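Local coordinates for pyridine nucleotide-disulfide oxidoreductase-like protein (Myceliophthora thermophila, PDB 5MQ6), which catalyses Baeyer-Villiger oxidation of ketones, notably bulky polycyclic ones, using FAD and NADPH to insert one oxygen atom beside the carbonyl and yield esters or lactones, at residues W61-H64 with A65-N68; R187-D190 with E191-L194. All coordinates share one frame; numbering follows the deposited sequence.

Contact 1. Residues W61-H64 with A65-N68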
ATOM      1  N   TRP A  61       8.377  -0.553 -18.738  1.00 23.35           N
ATOM      2  CA  TRP A  61       9.468  -1.456 -18.613  1.00 26.04           C
ATOM      3  C   TRP A  61       9.257  -2.742 -19.390  1.00 27.21           C
ATOM      4  O   TRP A  61      10.180  -3.546 -19.542  1.00 30.21           O
ATOM      5  CB  TRP A  61       9.605  -1.845 -17.150  1.00 29.93           C
ATOM      6  CG  TRP A  61       9.396  -0.725 -16.233  1.00 31.14           C
ATOM      7  CD1 TRP A  61       8.394  -0.578 -15.289  1.00 30.02           C
ATOM      8  CD2 TRP A  61      10.177   0.473 -16.186  1.00 28.61           C
ATOM      9  NE1 TRP A  61       8.542   0.630 -14.641  1.00 28.81           N
ATOM     10  CE2 TRP A  61       9.621   1.292 -15.170  1.00 31.89           C
ATOM     11  CE3 TRP A  61      11.325   0.914 -16.875  1.00 29.77           C
ATOM     12  CZ2 TRP A  61      10.139   2.566 -14.861  1.00 31.06           C
ATOM     13  CZ3 TRP A  61      11.845   2.179 -16.543  1.00 34.45           C
ATOM     14  CH2 TRP A  61      11.248   2.981 -15.550  1.00 31.43           C
ATOM     15  N   VAL A  62       8.042  -3.004 -19.805  1.00 24.49           N
ATOM     16  CA  VAL A  62       7.738  -4.344 -20.409  1.00 27.22           C
ATOM     17  C   VAL A  62       8.400  -4.580 -21.769  1.00 29.76           C
ATOM     18  O   VAL A  62       8.424  -3.726 -22.597  1.00 30.03           O
ATOM     19  CB  VAL A  62       6.202  -4.591 -20.446  1.00 31.06           C
ATOM     20  CG1 VAL A  62       5.451  -3.545 -21.259  1.00 31.38           C
ATOM     21  CG2 VAL A  62       5.896  -6.013 -20.877  1.00 42.59           C
ATOM     22  N   ASP A  63       8.996  -5.736 -21.946  1.00 33.32           N
ATOM     23  CA  ASP A  63       9.528  -6.156 -23.196  1.00 32.97           C
ATOM     24  C   ASP A  63       8.464  -6.981 -23.966  1.00 31.93           C
ATOM     25  O   ASP A  63       8.384  -8.196 -23.816  1.00 34.36           O
ATOM     26  CB  ASP A  63      10.742  -6.982 -22.899  1.00 30.08           C
ATOM     27  CG  ASP A  63      11.458  -7.423 -24.135  1.00 38.27           C
ATOM     28  OD1 ASP A  63      10.944  -7.183 -25.288  1.00 35.40           O
ATOM     29  OD2 ASP A  63      12.534  -8.060 -23.933  1.00 45.76           O
ATOM     30  N   HIS A  64       7.690  -6.306 -24.790  1.00 27.25           N
ATOM     31  CA  HIS A  64       6.597  -6.923 -25.506  1.00 33.13           C
ATOM     32  C   HIS A  64       7.049  -8.011 -26.487  1.00 32.97           C
ATOM     33  O   HIS A  64       6.420  -9.038 -26.606  1.00 30.78           O
ATOM     34  CB  HIS A  64       5.814  -5.881 -26.260  1.00 30.18           C
ATOM     35  CG  HIS A  64       5.027  -4.954 -25.391  1.00 33.80           C
ATOM     36  ND1 HIS A  64       3.902  -5.344 -24.669  1.00 32.33           N
ATOM     37  CD2 HIS A  64       5.144  -3.633 -25.189  1.00 33.95           C
ATOM     38  CE1 HIS A  64       3.396  -4.320 -24.030  1.00 28.63           C
ATOM     39  NE2 HIS A  64       4.123  -3.263 -24.331  1.00 34.80           N
ATOM     40  N   ALA A  65       8.151  -7.784 -27.171  1.00 34.91           N
ATOM     41  CA  ALA A  65       8.766  -8.799 -28.045  1.00 35.11           C
ATOM     42  C   ALA A  65       9.001 -10.075 -27.305  1.00 32.09           C
ATOM     43  O   ALA A  65       8.577 -11.150 -27.747  1.00 39.14           O
ATOM     44  CB  ALA A  65      10.110  -8.294 -28.595  1.00 34.37           C
ATOM     45  N   ALA A  66       9.684  -9.979 -26.176  1.00 30.66           N
ATOM     46  CA  ALA A  66       9.957 -11.179 -25.356  1.00 35.47           C
ATOM     47  C   ALA A  66       8.697 -11.929 -24.950  1.00 37.29           C
ATOM     48  O   ALA A  66       8.669 -13.170 -24.991  1.00 37.70           O
ATOM     49  CB  ALA A  66      10.684 -10.790 -24.090  1.00 36.86           C
ATOM     50  N   LEU A  67       7.702 -11.171 -24.487  1.00 32.02           N
ATOM     51  CA  LEU A  67       6.419 -11.799 -24.051  1.00 32.42           C
ATOM     52  C   LEU A  67       5.608 -12.359 -25.220  1.00 31.01           C
ATOM     53  O   LEU A  67       5.117 -13.439 -25.166  1.00 28.10           O
ATOM     54  CB  LEU A  67       5.578 -10.832 -23.250  1.00 30.35           C
ATOM     55  CG  LEU A  67       5.843 -10.896 -21.743  1.00 29.76           C
ATOM     56  CD1 LEU A  67       7.244 -11.057 -21.380  1.00 36.51           C
ATOM     57  CD2 LEU A  67       5.376  -9.625 -21.176  1.00 28.25           C
ATOM     58  N   ASN A  68       5.435 -11.558 -26.256  1.00 34.59           N
ATOM     59  CA  ASN A  68       4.808 -12.039 -27.482  1.00 37.05           C
ATOM     60  C   ASN A  68       5.431 -13.315 -28.105  1.00 39.59           C
ATOM     61  O   ASN A  68       4.775 -14.012 -28.844  1.00 42.90           O
ATOM     62  CB  ASN A  68       4.778 -10.897 -28.461  1.00 32.63           C
ATOM     63  CG  ASN A  68       3.740  -9.901 -28.088  1.00 29.64           C
ATOM     64  OD1 ASN A  68       3.009 -10.105 -27.105  1.00 26.39           O
ATOM     65  ND2 ASN A  68       3.645  -8.821 -28.849  1.00 31.96           N
TER

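Contact 2. Residues R187-D190 with E191-L194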
ATOM      1  N   ARG A 187     -16.621 -13.903 -11.982  1.00 18.90           N
ATOM      2  CA  ARG A 187     -17.989 -14.314 -11.914  1.00 21.02           C
ATOM      3  C   ARG A 187     -18.088 -15.780 -11.571  1.00 18.23           C
ATOM      4  O   ARG A 187     -17.526 -16.605 -12.277  1.00 18.60           O
ATOM      5  CB  ARG A 187     -18.606 -14.062 -13.293  1.00 25.72           C
ATOM      6  CG  ARG A 187     -20.083 -14.397 -13.386  1.00 34.29           C
ATOM      7  CD  ARG A 187     -20.737 -14.042 -14.780  1.00 38.36           C
ATOM      8  NE  ARG A 187     -20.598 -12.590 -15.044  1.00 44.39           N
ATOM      9  CZ  ARG A 187     -21.437 -11.638 -14.627  1.00 40.91           C
ATOM     10  NH1 ARG A 187     -22.545 -11.908 -13.915  1.00 48.21           N
ATOM     11  NH2 ARG A 187     -21.155 -10.405 -14.909  1.00 45.18           N
ATOM     12  N   TRP A 188     -18.832 -16.106 -10.518  1.00 19.61           N
ATOM     13  CA  TRP A 188     -19.055 -17.489 -10.111  1.00 22.06           C
ATOM     14  C   TRP A 188     -20.161 -18.091 -10.996  1.00 24.59           C
ATOM     15  O   TRP A 188     -21.203 -17.450 -11.205  1.00 22.45           O
ATOM     16  CB  TRP A 188     -19.575 -17.538  -8.691  1.00 22.19           C
ATOM     17  CG  TRP A 188     -19.926 -18.943  -8.160  1.00 20.57           C
ATOM     18  CD1 TRP A 188     -21.121 -19.404  -7.850  1.00 22.90           C
ATOM     19  CD2 TRP A 188     -19.003 -19.993  -7.870  1.00 20.25           C
ATOM     20  NE1 TRP A 188     -21.043 -20.689  -7.377  1.00 23.19           N
ATOM     21  CE2 TRP A 188     -19.750 -21.087  -7.397  1.00 19.88           C
ATOM     22  CE3 TRP A 188     -17.624 -20.112  -7.966  1.00 22.07           C
ATOM     23  CZ2 TRP A 188     -19.176 -22.263  -7.014  1.00 20.16           C
ATOM     24  CZ3 TRP A 188     -17.037 -21.332  -7.606  1.00 21.25           C
ATOM     25  CH2 TRP A 188     -17.789 -22.352  -7.131  1.00 23.60           C
ATOM     26  N   ASP A 189     -19.952 -19.327 -11.424  1.00 22.74           N
ATOM     27  CA  ASP A 189     -20.909 -20.058 -12.221  1.00 27.02           C
ATOM     28  C   ASP A 189     -21.505 -21.193 -11.383  1.00 28.62           C
ATOM     29  O   ASP A 189     -20.797 -22.187 -11.175  1.00 27.57           O
ATOM     30  CB  ASP A 189     -20.154 -20.590 -13.435  1.00 34.29           C
ATOM     31  CG  ASP A 189     -21.049 -21.247 -14.463  1.00 48.10           C
ATOM     32  OD1 ASP A 189     -22.165 -21.732 -14.146  1.00 41.66           O
ATOM     33  OD2 ASP A 189     -20.576 -21.274 -15.620  1.00 58.18           O
ATOM     34  N   ASP A 190     -22.786 -21.029 -10.912  1.00 29.45           N
ATOM     35  CA  ASP A 190     -23.496 -21.996 -10.065  1.00 33.96           C
ATOM     36  C   ASP A 190     -23.539 -23.356 -10.732  1.00 35.01           C
ATOM     37  O   ASP A 190     -23.596 -24.369 -10.044  1.00 43.70           O
ATOM     38  CB  ASP A 190     -24.925 -21.553  -9.652  1.00 35.54           C
ATOM     39  CG  ASP A 190     -24.948 -20.380  -8.583  1.00 49.44           C
ATOM     40  OD1 ASP A 190     -24.559 -20.610  -7.392  1.00 56.57           O
ATOM     41  OD2 ASP A 190     -25.394 -19.212  -8.890  1.00 44.32           O
ATOM     42  N   GLU A 191     -23.517 -23.415 -12.048  1.00 38.83           N
ATOM     43  CA  GLU A 191     -23.661 -24.713 -12.719  1.00 45.25           C
ATOM     44  C   GLU A 191     -22.398 -25.509 -12.670  1.00 36.95           C
ATOM     45  O   GLU A 191     -22.358 -26.504 -12.030  1.00 40.46           O
ATOM     46  CB  GLU A 191     -24.162 -24.580 -14.168  1.00 58.26           C
ATOM     47  CG  GLU A 191     -25.638 -24.184 -14.227  1.00 65.77           C
ATOM     48  CD  GLU A 191     -26.341 -24.605 -15.524  1.00 79.23           C
ATOM     49  OE1 GLU A 191     -25.680 -25.114 -16.480  1.00 82.29           O
ATOM     50  OE2 GLU A 191     -27.583 -24.428 -15.574  1.00 76.26           O
ATOM     51  N   SER A 192     -21.359 -25.059 -13.329  1.00 33.02           N
ATOM     52  CA  SER A 192     -20.075 -25.741 -13.273  1.00 29.50           C
ATOM     53  C   SER A 192     -19.239 -25.542 -11.964  1.00 24.87           C
ATOM     54  O   SER A 192     -18.184 -26.167 -11.820  1.00 26.84           O
ATOM     55  CB  SER A 192     -19.248 -25.211 -14.391  1.00 31.46           C
ATOM     56  OG  SER A 192     -19.099 -23.840 -14.209  1.00 36.96           O
ATOM     57  N   ARG A 193     -19.692 -24.687 -11.046  1.00 20.66           N
ATOM     58  CA  ARG A 193     -18.979 -24.469  -9.801  1.00 25.43           C
ATOM     59  C   ARG A 193     -17.524 -24.012 -10.037  1.00 21.26           C
ATOM     60  O   ARG A 193     -16.595 -24.636  -9.565  1.00 18.57           O
ATOM     61  CB  ARG A 193     -18.925 -25.770  -9.013  1.00 29.81           C
ATOM     62  CG  ARG A 193     -20.293 -26.402  -8.893  1.00 40.37           C
ATOM     63  CD  ARG A 193     -20.903 -25.985  -7.622  1.00 44.14           C
ATOM     64  NE  ARG A 193     -21.721 -26.974  -6.962  1.00 62.57           N
ATOM     65  CZ  ARG A 193     -21.309 -28.171  -6.576  1.00 70.94           C
ATOM     66  NH1 ARG A 193     -20.116 -28.641  -6.887  1.00 66.37           N
ATOM     67  NH2 ARG A 193     -22.139 -28.956  -5.919  1.00 91.13           N
ATOM     68  N   LEU A 194     -17.369 -22.991 -10.865  1.00 20.44           N
ATOM     69  CA  LEU A 194     -16.068 -22.432 -11.168  1.00 19.77           C
ATOM     70  C   LEU A 194     -16.232 -20.938 -11.236  1.00 20.02           C
ATOM     71  O   LEU A 194     -17.314 -20.441 -11.557  1.00 17.83           O
ATOM     72  CB  LEU A 194     -15.565 -22.929 -12.511  1.00 20.60           C
ATOM     73  CG  LEU A 194     -15.061 -24.368 -12.591  1.00 23.03           C
ATOM     74  CD1 LEU A 194     -14.920 -24.866 -14.039  1.00 22.83           C
ATOM     75  CD2 LEU A 194     -13.744 -24.603 -11.873  1.00 22.00           C
TER

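Contact 1. Residues W61-H64 with A65-N68
Asp-63 is the N-cap of the short helix 64-68, and its carboxylate folds back on the first turn to meet Ala-66. OD1 of Asp-63 accepts from N of Ala-66 at 3.2 Å in a nearly straight bond (174° at the hydrogen), the amide standing well above the carboxylate plane. CG lies anti to the backbone N (chi1 -176°), which swings the carboxylate over the start of the helix, where its negative charge probably also suits the helix dipole. OD2 rests 3.3 Å from CB of Ala-66; with a methyl at this third helical position, no side chain can return a bond to the cap backbone, so this is a simple N-cap and not a capping box. The backbone carries on from there: O of Asp-63 takes N of Leu-67 at 3.1 Å, and O of His-64 takes N of Asn-68 at 2.7 Å. Flanking the cap, CG2 of Val-62 meets CD2 of Leu-67 at 3.7 Å, the two side chains crossing at about a right angle; residues just before the cap and one turn into the helix joined in this way form a hydrophobic staple. Polar atoms of both His-64 and Asn-68 find partners outside the helix: Arg-180 hydrogen-bonds through NH1 to ND1 of His-64 and through NH2 to OD1 of Asn-68, while ND2 of Asn-68 bonds to O of Arg-203. With an alanine at Asn-68, Arg-180 would probably lose one of its acceptors and the carbonyl of Arg-203 its amide donor, weakening the tie between the helix and both residues. Back along the helix, CB of Asn-68 sits 3.1 Å from O of His-64.

Contact 2. Residues R187-D190 with E191-L194
Trp-188 lies against the returning arm of a tight beta hairpin, its six-membered ring up against the backbone of Arg-193 and Leu-194. N of Leu-194 sits over one face toward the rim, 3.7 Å above the plane, while CH2 of Trp-188 comes to 3.4 Å from C of Arg-193. On the same six-membered ring, CZ2 of Trp-188 lies 4.0 Å from CB of Arg-193. Next along the strand, Asp-189 closes the hairpin. Its N donates to O of Leu-194 at 2.9 Å, and its O takes a weak, bent bond from N of Arg-193 (127° at the hydrogen). Arg-193 and Leu-194 thus both face Asp-189, a G1 beta bulge in which Arg-193 adopts the left-handed conformation (phi 57°, psi 51°). The Asp-189 carboxylate, carried anti to the backbone N, turns forward over the loop, and OD1 accepts from N of Glu-191 at 3.0 Å, on its anti side; this is an Asx turn. OG of Ser-192 lies 3.3 Å from OD2 of Asp-189. Asp-190 has its polar partners outside the hairpin: OD1 makes a salt bridge with Arg-499 and lies in plane at the edge of the Trp-188 ring, while OD2 accepts from N of Gly-500. The hairpin joins strands 181-189 and 194-201. On one side strand 181-189 runs parallel to strand 495-497, Trp-188 bonding through its backbone to Tyr-497; the Trp-188 ring meets Trp-195 edge-to-face, and Arg-654, just past strand 649-653, donates to O of Arg-193.

Contact 1 comes first along the chain and closes before contact 2 opens; their centres lie 34 Å apart and their nearest atoms about 24 Å, without touching. Both are near the periphery, yet one hairpin connects them. Arg-180, which pairs with the helix of contact 1, immediately precedes strand 181-189, whose far end turns at contact 2; the returning strand 194-201 leads back to Arg-203, the other partner of that helix. Helix 64-68 is thus tied to the open end of the hairpin and residues 187-194 form its closed end. This hairpin belongs to the mixed sheet that includes strand 78-84, which leads into a glycine-rich turn consistent with a Rossmann-type FAD-binding motif.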